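Local structure of endoglucanase (Clostridium thermocellum, 2C4X) at residues R169-S174 with T244-A249; A179-Y184 with M231-Q236; T200-T205 with N213-T218. The protein probably hydrolyses cellulose as part of the cellulosome, this piece being its C-terminal PKD domain and CBM44 carbohydrate-binding module. The protein carries 1 engineered substitution. All coordinates share one frame; numbering follows the deposited sequence.

Interaction 1 (R169-S174 with T244-A249); sequences RIWIPS and TIYVDA. With CA (calcium ion), chain C.
Arg169 reaches across to Ala249 with its guanidinium group. Arg169 NH1 donates to Ala249 O at 2.8 Å, with 154° at the hydrogen. The oxygen lies close to the guanidinium plane, and NH1 lies in the plane of the Ala249 carbonyl. The carbon chain of Arg169 touches the same strand. Arg169 CB sits 3.3 Å from Asp248 O. The bend at chi2 (87°) places CD beside Ala249 O. NE has a separate partner, a salt bridge to Glu214, and NH2 is also hydrogen-bonded outside the two strands, so the guanidinium is held at several points.

Trp171 and Tyr246 meet on the same side of the sheet. Their side chains lie side by side and point the same way, with the two CB atoms 3.6 Å apart. The rings form an offset edge-to-face pair, with planes at 85° and the edge of Tyr246 toward the face of Trp171. The nearest ring atoms are Tyr246 CD1 and Trp171 CE3, at 3.7 Å. Lys130 makes a cation-pi contact with the indole. The backbones of these two residues form an antiparallel hydrogen-bonded pair, in which Trp171 N donates to Tyr246 O at 2.7 Å.

These strands are neighbours in one sheet of the CBM44 beta-sandwich. The reverse face carries Ile170, Ile245 and Val247. It packs on the other sheet, where Ile181 touches both isoleucines. Ile170 CG2 and Ile245 CG2 are tight at 3.5 Å.

Asp248 points to the Arg169 side of the sheet, but its carboxylate leads away to calcium. OD1 and OD2 both bind the ion, at 2.6 Å and 2.5 Å. Asp99, Asn104, Glu106, Lys133 and Arg136 complete the site. Phe132 N also donates a hydrogen bond to Asp248 OD2.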
loop_
_atom_site.group_PDB
_atom_site.type_symbol
_atom_site.label_atom_id
_atom_site.label_comp_id
_atom_site.label_asym_id
_atom_site.label_seq_id
_atom_site.Cartn_x
_atom_site.Cartn_y
_atom_site.Cartn_z
ATOM N N ARG A 169 1.545 -7.049 -2.609
ATOM C CA ARG A 169 1.565 -6.673 -4.025
ATOM C C ARG A 169 2.016 -7.859 -4.874
ATOM O O ARG A 169 3.105 -8.402 -4.677
ATOM C CB ARG A 169 2.447 -5.440 -4.276
ATOM C CG ARG A 169 1.801 -4.137 -3.846
ATOM C CD ARG A 169 2.060 -3.806 -2.383
ATOM N NE ARG A 169 1.523 -2.483 -2.045
ATOM C CZ ARG A 169 1.922 -1.739 -1.013
ATOM N NH1 ARG A 169 2.878 -2.169 -0.197
ATOM N NH2 ARG A 169 1.370 -0.550 -0.802
ATOM N N ILE A 170 1.164 -8.259 -5.812
ATOM C CA ILE A 170 1.375 -9.481 -6.579
ATOM C C ILE A 170 1.171 -9.198 -8.061
ATOM O O ILE A 170 0.098 -8.763 -8.472
ATOM C CB ILE A 170 0.410 -10.626 -6.108
ATOM C CG1 ILE A 170 0.420 -10.762 -4.580
ATOM C CG2 ILE A 170 0.766 -11.968 -6.763
ATOM C CD1 ILE A 170 -0.728 -11.616 -4.007
ATOM N N TRP A 171 2.211 -9.436 -8.851
ATOM C CA TRP A 171 2.139 -9.306 -10.301
ATOM C C TRP A 171 1.705 -10.648 -10.872
ATOM O O TRP A 171 2.430 -11.636 -10.781
ATOM C CB TRP A 171 3.505 -8.895 -10.865
ATOM C CG TRP A 171 3.470 -8.311 -12.257
ATOM C CD1 TRP A 171 3.402 -6.986 -12.583
ATOM C CD2 TRP A 171 3.518 -9.026 -13.503
ATOM N NE1 TRP A 171 3.398 -6.829 -13.949
ATOM C CE2 TRP A 171 3.468 -8.064 -14.539
ATOM C CE3 TRP A 171 3.595 -10.385 -13.843
ATOM C CZ2 TRP A 171 3.494 -8.417 -15.898
ATOM C CZ3 TRP A 171 3.619 -10.738 -15.193
ATOM C CH2 TRP A 171 3.571 -9.754 -16.205
ATOM N N ILE A 172 0.514 -10.682 -11.456
ATOM C CA ILE A 172 -0.059 -11.928 -11.964
ATOM C C ILE A 172 -0.094 -11.913 -13.498
ATOM O O ILE A 172 -0.650 -10.984 -14.085
ATOM C CB ILE A 172 -1.469 -12.159 -11.368
ATOM C CG1 ILE A 172 -1.382 -12.219 -9.833
ATOM C CG2 ILE A 172 -2.119 -13.425 -11.937
ATOM C CD1 ILE A 172 -2.653 -11.821 -9.110
ATOM N N PRO A 173 0.507 -12.937 -14.148
ATOM C CA PRO A 173 0.556 -12.983 -15.609
ATOM C C PRO A 173 -0.725 -13.544 -16.230
ATOM O O PRO A 173 -1.477 -14.271 -15.570
ATOM C CB PRO A 173 1.724 -13.930 -15.882
ATOM C CG PRO A 173 1.660 -14.911 -14.734
ATOM C CD PRO A 173 1.166 -14.114 -13.541
ATOM N N SER A 174 -0.956 -13.203 -17.496
ATOM C CA SER A 174 -2.106 -13.697 -18.246
ATOM C C SER A 174 -1.796 -15.033 -18.917
ATOM O O SER A 174 -0.630 -15.378 -19.121
ATOM C CB SER A 174 -2.528 -12.674 -19.303
ATOM O OG SER A 174 -1.440 -12.369 -20.151
ATOM N N THR A 244 4.971 -17.371 -14.087
ATOM C CA THR A 244 5.787 -16.630 -13.134
ATOM C C THR A 244 5.021 -15.491 -12.483
ATOM O O THR A 244 4.489 -14.602 -13.155
ATOM C CB THR A 244 7.119 -16.133 -13.771
ATOM O OG1 THR A 244 7.905 -17.270 -14.138
ATOM C CG2 THR A 244 7.917 -15.295 -12.779
ATOM N N ILE A 245 4.970 -15.546 -11.156
ATOM C CA ILE A 245 4.332 -14.519 -10.344
ATOM C C ILE A 245 5.419 -13.708 -9.652
ATOM O O ILE A 245 6.443 -14.254 -9.252
ATOM C CB ILE A 245 3.353 -15.165 -9.331
ATOM C CG1 ILE A 245 2.079 -15.615 -10.058
ATOM C CG2 ILE A 245 3.021 -14.216 -8.178
ATOM C CD1 ILE A 245 1.349 -16.735 -9.376
ATOM N N TYR A 246 5.205 -12.398 -9.550
ATOM C CA TYR A 246 6.115 -11.531 -8.816
ATOM C C TYR A 246 5.437 -11.023 -7.551
ATOM O O TYR A 246 4.238 -10.730 -7.550
ATOM C CB TYR A 246 6.590 -10.369 -9.691
ATOM C CG TYR A 246 7.367 -10.808 -10.912
ATOM C CD1 TYR A 246 6.707 -11.194 -12.077
ATOM C CD2 TYR A 246 8.759 -10.849 -10.899
ATOM C CE1 TYR A 246 7.416 -11.608 -13.203
ATOM C CE2 TYR A 246 9.475 -11.258 -12.020
ATOM C CZ TYR A 246 8.796 -11.633 -13.170
ATOM O OH TYR A 246 9.491 -12.032 -14.291
ATOM N N VAL A 247 6.212 -10.946 -6.477
ATOM C CA VAL A 247 5.712 -10.560 -5.157
ATOM C C VAL A 247 6.684 -9.570 -4.537
ATOM O O VAL A 247 7.891 -9.803 -4.528
ATOM C CB VAL A 247 5.572 -11.780 -4.202
ATOM C CG1 VAL A 247 5.028 -11.343 -2.845
ATOM C CG2 VAL A 247 4.682 -12.868 -4.821
ATOM N N ASP A 248 6.157 -8.468 -4.015
ATOM C CA ASP A 248 7.010 -7.434 -3.432
ATOM C C ASP A 248 6.222 -6.579 -2.477
ATOM O O ASP A 248 4.993 -6.533 -2.550
ATOM C CB ASP A 248 7.626 -6.538 -4.522
ATOM C CG ASP A 248 8.761 -5.666 -3.997
ATOM O OD1 ASP A 248 9.353 -6.010 -2.949
ATOM O OD2 ASP A 248 9.076 -4.628 -4.627
ATOM N N ALA A 249 6.950 -5.913 -1.583
ATOM C CA ALA A 249 6.416 -4.839 -0.748
ATOM C C ALA A 249 5.221 -5.281 0.095
ATOM O O ALA A 249 4.201 -4.580 0.169
ATOM C CB ALA A 249 6.079 -3.604 -1.599
HETATM CA CA CA C . 11.053 -4.090 -3.172
#

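Interaction 2 (A179-Y184 with M231-Q236); sequences AAIQPY and MGIQVQ. With EDO (1,2-ethanediol), chain F.
Gln182 and Gln234 join two antiparallel strands by backbone and side chain. Among the backbone bonds, Gln182 N donates to Gln234 O at 2.8 Å, and Gln234 N returns a bond to Gln182 O. Tyr184 and Gly232 form a second hydrogen-bonded pair of the same kind.

The side-chain bond runs from Gln182 NE2 to Gln234 OE1 at 3.0 Å. It is bent, 141° at the hydrogen, and the amide planes are 54° apart. Gln182 OE1 is bonded to Ser199, while Gln234 NE2 has weak bonds to Glu151 and to a bound 1,2-ethanediol.

With CG between the backbone N and carbonyl carbon (chi1 70°), the Tyr184 side chain turns across the neighbouring strand. Gly232 CA lies over its ring face, 4.0 Å from the Tyr184 centroid. Trp197 stacks with the ring, and Tyr184 OH bonds to Gln230.

Apolar contacts fill the opposite face. Ile181 CG1 meets Ile233 CG2 at 3.7 Å, and Ile181 CD1 meets Val235 CG2. Pro183 is on this face too.

The isoleucine and valine face belongs to the sandwich core. The face of Gln182, Gln234 and Tyr184, lined also by Trp197 and Trp201, sets amides beside aromatic rings. This is consistent with carbohydrate binding, though no sugar is bound here.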
loop_
_atom_site.group_PDB
_atom_site.type_symbol
_atom_site.label_atom_id
_atom_site.label_comp_id
_atom_site.label_asym_id
_atom_site.label_seq_id
_atom_site.Cartn_x
_atom_site.Cartn_y
_atom_site.Cartn_z
ATOM N N ALA A 179 -6.752 -21.141 -11.328
ATOM C CA ALA A 179 -8.158 -20.883 -11.032
ATOM C C ALA A 179 -8.296 -19.683 -10.103
ATOM O O ALA A 179 -9.186 -18.844 -10.266
ATOM C CB ALA A 179 -8.789 -22.111 -10.399
ATOM N N ALA A 180 -7.401 -19.613 -9.124
ATOM C CA ALA A 180 -7.475 -18.616 -8.070
ATOM C C ALA A 180 -6.107 -18.378 -7.460
ATOM O O ALA A 180 -5.189 -19.189 -7.606
ATOM C CB ALA A 180 -8.459 -19.062 -6.982
ATOM N N ILE A 181 -5.992 -17.250 -6.777
ATOM C CA ILE A 181 -4.804 -16.900 -6.027
ATOM C C ILE A 181 -5.274 -16.308 -4.698
ATOM O O ILE A 181 -6.331 -15.673 -4.635
ATOM C CB ILE A 181 -3.910 -15.920 -6.843
ATOM C CG1 ILE A 181 -2.555 -15.712 -6.169
ATOM C CG2 ILE A 181 -4.638 -14.592 -7.125
ATOM C CD1 ILE A 181 -1.487 -15.179 -7.110
ATOM N N GLN A 182 -4.522 -16.543 -3.626
ATOM C CA GLN A 182 -4.914 -16.002 -2.328
ATOM C C GLN A 182 -3.770 -15.801 -1.341
ATOM O O GLN A 182 -3.121 -16.774 -0.936
ATOM C CB GLN A 182 -6.050 -16.824 -1.690
ATOM C CG GLN A 182 -5.741 -18.276 -1.361
ATOM C CD GLN A 182 -6.970 -19.022 -0.875
ATOM O OE1 GLN A 182 -7.911 -18.416 -0.354
ATOM N NE2 GLN A 182 -6.974 -20.347 -1.043
ATOM N N PRO A 183 -3.546 -14.538 -0.924
ATOM C CA PRO A 183 -2.692 -14.302 0.235
ATOM C C PRO A 183 -3.384 -14.927 1.439
ATOM O O PRO A 183 -4.621 -14.912 1.512
ATOM C CB PRO A 183 -2.699 -12.780 0.388
ATOM C CG PRO A 183 -3.210 -12.254 -0.910
ATOM C CD PRO A 183 -4.112 -13.285 -1.461
ATOM N N TYR A 184 -2.601 -15.485 2.354
ATOM C CA TYR A 184 -3.160 -16.096 3.536
ATOM C C TYR A 184 -2.275 -15.903 4.742
ATOM O O TYR A 184 -1.069 -15.649 4.631
ATOM C CB TYR A 184 -3.418 -17.595 3.319
ATOM C CG TYR A 184 -2.160 -18.435 3.208
ATOM C CD1 TYR A 184 -1.552 -18.989 4.349
ATOM C CD2 TYR A 184 -1.601 -18.712 1.961
ATOM C CE1 TYR A 184 -0.407 -19.772 4.248
ATOM C CE2 TYR A 184 -0.458 -19.489 1.845
ATOM C CZ TYR A 184 0.137 -20.014 2.984
ATOM O OH TYR A 184 1.264 -20.794 2.837
HETATM N N MSE A 231 2.500 -17.302 6.965
HETATM C CA MSE A 231 1.961 -16.324 6.026
HETATM C C MSE A 231 2.438 -16.672 4.616
HETATM O O MSE A 231 3.573 -17.100 4.427
HETATM C CB MSE A 231 2.420 -14.920 6.420
HETATM C CG MSE A 231 1.892 -13.774 5.560
HETATM SE SE MSE A 231 2.664 -12.020 6.120
HETATM C CE MSE A 231 4.400 -12.196 5.327
ATOM N N GLY A 232 1.583 -16.501 3.621
ATOM C CA GLY A 232 2.044 -16.717 2.259
ATOM C C GLY A 232 1.045 -16.380 1.180
ATOM O O GLY A 232 0.054 -15.698 1.417
ATOM N N ILE A 233 1.342 -16.848 -0.024
ATOM C CA ILE A 233 0.421 -16.762 -1.131
ATOM C C ILE A 233 0.225 -18.167 -1.681
ATOM O O ILE A 233 1.197 -18.905 -1.896
ATOM C CB ILE A 233 0.924 -15.788 -2.227
ATOM C CG1 ILE A 233 1.123 -14.390 -1.638
ATOM C CG2 ILE A 233 -0.061 -15.744 -3.405
ATOM C CD1 ILE A 233 2.098 -13.555 -2.404
ATOM N N GLN A 234 -1.038 -18.532 -1.872
ATOM C CA GLN A 234 -1.399 -19.815 -2.450
ATOM C C GLN A 234 -2.014 -19.607 -3.835
ATOM O O GLN A 234 -2.832 -18.701 -4.034
ATOM C CB GLN A 234 -2.385 -20.556 -1.549
ATOM C CG GLN A 234 -2.642 -21.991 -1.968
ATOM C CD GLN A 234 -3.642 -22.703 -1.081
ATOM O OE1 GLN A 234 -4.841 -22.458 -1.159
ATOM N NE2 GLN A 234 -3.149 -23.616 -0.250
ATOM N N VAL A 235 -1.613 -20.456 -4.778
ATOM C CA VAL A 235 -2.218 -20.497 -6.109
ATOM C C VAL A 235 -2.869 -21.862 -6.344
ATOM O O VAL A 235 -2.277 -22.892 -6.034
ATOM C CB VAL A 235 -1.173 -20.203 -7.216
ATOM C CG1 VAL A 235 -1.778 -20.372 -8.577
ATOM C CG2 VAL A 235 -0.679 -18.797 -7.092
ATOM N N GLN A 236 -4.093 -21.858 -6.871
ATOM C CA GLN A 236 -4.748 -23.088 -7.302
ATOM C C GLN A 236 -4.538 -23.252 -8.803
ATOM O O GLN A 236 -4.898 -22.374 -9.590
ATOM C CB GLN A 236 -6.246 -23.082 -6.956
ATOM C CG GLN A 236 -6.969 -24.404 -7.247
ATOM C CD GLN A 236 -8.478 -24.250 -7.412
ATOM O OE1 GLN A 236 -9.098 -23.357 -6.831
ATOM N NE2 GLN A 236 -9.075 -25.133 -8.204
HETATM C C1 EDO F . -0.811 -24.927 2.464
HETATM O O1 EDO F . 0.269 -24.132 2.963
HETATM C C2 EDO F . -2.088 -24.593 3.220
HETATM O O2 EDO F . -3.216 -25.086 2.485
#

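Interaction 3 (T200-T205 with N213-T218); sequences TWKGYT and NEITLT
Thr200 meets Ile215, Thr216 and Leu217 with every atom of its side chain. Thr200 CB comes first, 3.5 Å from Thr216 O and a little farther from Ile215 CG2. From CB the two branches part. Thr200 CG2, anti to the backbone N, packs against Ile215 CG2 at 3.5 Å. Thr200 OG1, anti to the carbonyl carbon (chi1 -57°), donates a hydrogen bond to Thr216 O at 2.7 Å. It lies in the carbonyl plane, on a lone pair of the oxygen, with a C=O...O angle of 143°. The same Thr200 OG1 touches Leu217 CD1 at 3.5 Å. The hydroxyl therefore spends its proton on the backbone of the facing strand while its flank rests against a methyl group.

Lys202 adds a lighter contact, Lys202 CG to Ile215 CD1 at 4.1 Å. A water that donates to Glu214 O is also a weak acceptor for Lys202 NZ.

No backbone-to-backbone hydrogen bonds join the two segments. Strand 198-203 is the outermost strand of one sheet of the CBM44 sandwich, next to strand 178-187. Strand 211-218 is the outermost strand of the other sheet, next to strand 165-172. The contact joins these two edge strands, and Ile215 also reaches inward to Pro183.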
loop_
_atom_site.group_PDB
_atom_site.type_symbol
_atom_site.label_atom_id
_atom_site.label_comp_id
_atom_site.label_asym_id
_atom_site.label_seq_id
_atom_site.Cartn_x
_atom_site.Cartn_y
_atom_site.Cartn_z
ATOM N N THR A 200 -7.464 -14.021 1.473
ATOM C CA THR A 200 -8.230 -13.154 0.591
ATOM C C THR A 200 -8.291 -13.802 -0.789
ATOM O O THR A 200 -7.387 -13.658 -1.613
ATOM C CB THR A 200 -7.665 -11.728 0.574
ATOM O OG1 THR A 200 -7.644 -11.232 1.920
ATOM C CG2 THR A 200 -8.539 -10.797 -0.286
ATOM N N TRP A 201 -9.373 -14.538 -1.010
ATOM C CA TRP A 201 -9.555 -15.324 -2.216
ATOM C C TRP A 201 -9.877 -14.417 -3.408
ATOM O O TRP A 201 -10.813 -13.612 -3.353
ATOM C CB TRP A 201 -10.663 -16.355 -1.992
ATOM C CG TRP A 201 -10.777 -17.371 -3.076
ATOM C CD1 TRP A 201 -10.107 -18.560 -3.163
ATOM C CD2 TRP A 201 -11.618 -17.293 -4.238
ATOM N NE1 TRP A 201 -10.487 -19.234 -4.303
ATOM C CE2 TRP A 201 -11.403 -18.476 -4.987
ATOM C CE3 TRP A 201 -12.535 -16.345 -4.714
ATOM C CZ2 TRP A 201 -12.069 -18.735 -6.189
ATOM C CZ3 TRP A 201 -13.195 -16.600 -5.915
ATOM C CH2 TRP A 201 -12.958 -17.788 -6.636
ATOM N N LYS A 202 -9.071 -14.534 -4.464
ATOM C CA LYS A 202 -9.310 -13.835 -5.731
ATOM C C LYS A 202 -9.362 -14.844 -6.868
ATOM O O LYS A 202 -8.403 -15.584 -7.086
ATOM C CB LYS A 202 -8.197 -12.820 -6.024
ATOM C CG LYS A 202 -8.095 -11.670 -5.039
ATOM C CD LYS A 202 -9.270 -10.709 -5.164
ATOM C CE LYS A 202 -9.020 -9.436 -4.361
ATOM N NZ LYS A 202 -10.287 -8.720 -4.026
ATOM N N GLY A 203 -10.480 -14.881 -7.584
ATOM C CA GLY A 203 -10.586 -15.691 -8.793
ATOM C C GLY A 203 -9.702 -15.114 -9.882
ATOM O O GLY A 203 -9.483 -13.898 -9.940
ATOM N N TYR A 204 -9.190 -15.985 -10.743
ATOM C CA TYR A 204 -8.291 -15.564 -11.817
ATOM C C TYR A 204 -8.938 -14.571 -12.794
ATOM O O TYR A 204 -8.244 -13.754 -13.398
ATOM C CB TYR A 204 -7.754 -16.784 -12.565
ATOM C CG TYR A 204 -6.624 -16.488 -13.526
ATOM C CD1 TYR A 204 -5.564 -15.655 -13.160
ATOM C CD2 TYR A 204 -6.600 -17.066 -14.794
ATOM C CE1 TYR A 204 -4.520 -15.396 -14.035
ATOM C CE2 TYR A 204 -5.558 -16.813 -15.678
ATOM C CZ TYR A 204 -4.526 -15.977 -15.291
ATOM O OH TYR A 204 -3.496 -15.725 -16.158
ATOM N N THR A 205 -10.260 -14.639 -12.934
ATOM C CA THR A 205 -10.991 -13.704 -13.794
ATOM C C THR A 205 -11.213 -12.343 -13.126
ATOM O O THR A 205 -11.523 -11.371 -13.801
ATOM C CB THR A 205 -12.354 -14.269 -14.248
ATOM O OG1 THR A 205 -13.204 -14.449 -13.111
ATOM C CG2 THR A 205 -12.184 -15.596 -14.980
ATOM N N ASN A 213 -1.176 -6.298 -8.511
ATOM C CA ASN A 213 -2.421 -6.365 -7.766
ATOM C C ASN A 213 -2.152 -6.142 -6.289
ATOM O O ASN A 213 -1.357 -6.864 -5.676
ATOM C CB ASN A 213 -3.103 -7.724 -7.952
ATOM C CG ASN A 213 -3.615 -7.932 -9.358
ATOM O OD1 ASN A 213 -4.808 -7.808 -9.614
ATOM N ND2 ASN A 213 -2.714 -8.240 -10.281
ATOM N N GLU A 214 -2.818 -5.141 -5.730
ATOM C CA GLU A 214 -2.706 -4.845 -4.320
ATOM C C GLU A 214 -3.862 -5.524 -3.584
ATOM O O GLU A 214 -5.028 -5.189 -3.798
ATOM C CB GLU A 214 -2.687 -3.330 -4.100
ATOM C CG GLU A 214 -2.317 -2.909 -2.694
ATOM C CD GLU A 214 -1.906 -1.453 -2.612
ATOM O OE1 GLU A 214 -2.661 -0.670 -1.994
ATOM O OE2 GLU A 214 -0.838 -1.096 -3.164
ATOM N N ILE A 215 -3.526 -6.504 -2.748
ATOM C CA ILE A 215 -4.517 -7.307 -2.027
ATOM C C ILE A 215 -4.238 -7.225 -0.526
ATOM O O ILE A 215 -3.115 -7.467 -0.082
ATOM C CB ILE A 215 -4.506 -8.795 -2.498
ATOM C CG1 ILE A 215 -4.688 -8.893 -4.015
ATOM C CG2 ILE A 215 -5.594 -9.605 -1.786
ATOM C CD1 ILE A 215 -4.280 -10.239 -4.613
ATOM N N THR A 216 -5.253 -6.854 0.250
ATOM C CA THR A 216 -5.105 -6.794 1.705
ATOM C C THR A 216 -5.677 -8.025 2.404
ATOM O O THR A 216 -6.535 -8.733 1.862
ATOM C CB THR A 216 -5.738 -5.528 2.327
ATOM O OG1 THR A 216 -7.156 -5.568 2.151
ATOM C CG2 THR A 216 -5.167 -4.251 1.702
ATOM N N LEU A 217 -5.205 -8.250 3.626
ATOM C CA LEU A 217 -5.637 -9.380 4.438
ATOM C C LEU A 217 -5.536 -9.004 5.913
ATOM O O LEU A 217 -4.501 -8.507 6.356
ATOM C CB LEU A 217 -4.756 -10.594 4.131
ATOM C CG LEU A 217 -4.904 -11.828 5.024
ATOM C CD1 LEU A 217 -6.275 -12.448 4.876
ATOM C CD2 LEU A 217 -3.829 -12.820 4.704
ATOM N N THR A 218 -6.609 -9.229 6.668
ATOM C CA THR A 218 -6.593 -8.969 8.106
ATOM C C THR A 218 -6.525 -10.259 8.921
ATOM O O THR A 218 -7.333 -11.180 8.718
ATOM C CB THR A 218 -7.813 -8.128 8.551
ATOM O OG1 THR A 218 -7.867 -6.937 7.768
ATOM C CG2 THR A 218 -7.717 -7.740 10.026
HETATM O O HOH W 1 -8.054 -6.219 -4.345
#

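Interactions 1 and 2 lie in opposite sheets of the sandwich, with centres about 11 Å apart. Their inner faces meet in the core, where Val247 CG2 is 3.6 Å from Ile233 CD1 and Ile170 CD1 packs there too. Interaction 3 joins the same sheets at one margin. Its centre is about 8 Å from that of interaction 2 and about 12 Å from that of interaction 1. Ile181 N and Lys202 O, 2.9 Å apart, connect it to interaction 2; Ile170 O and Asn213 N, 2.8 Å apart, to interaction 1. Interaction 1 alone supplies a calcium ligand. Interaction 2 stays clear: the Ile233 side chain is about 9 Å from that of Asp248 and about 13 Å from the ion.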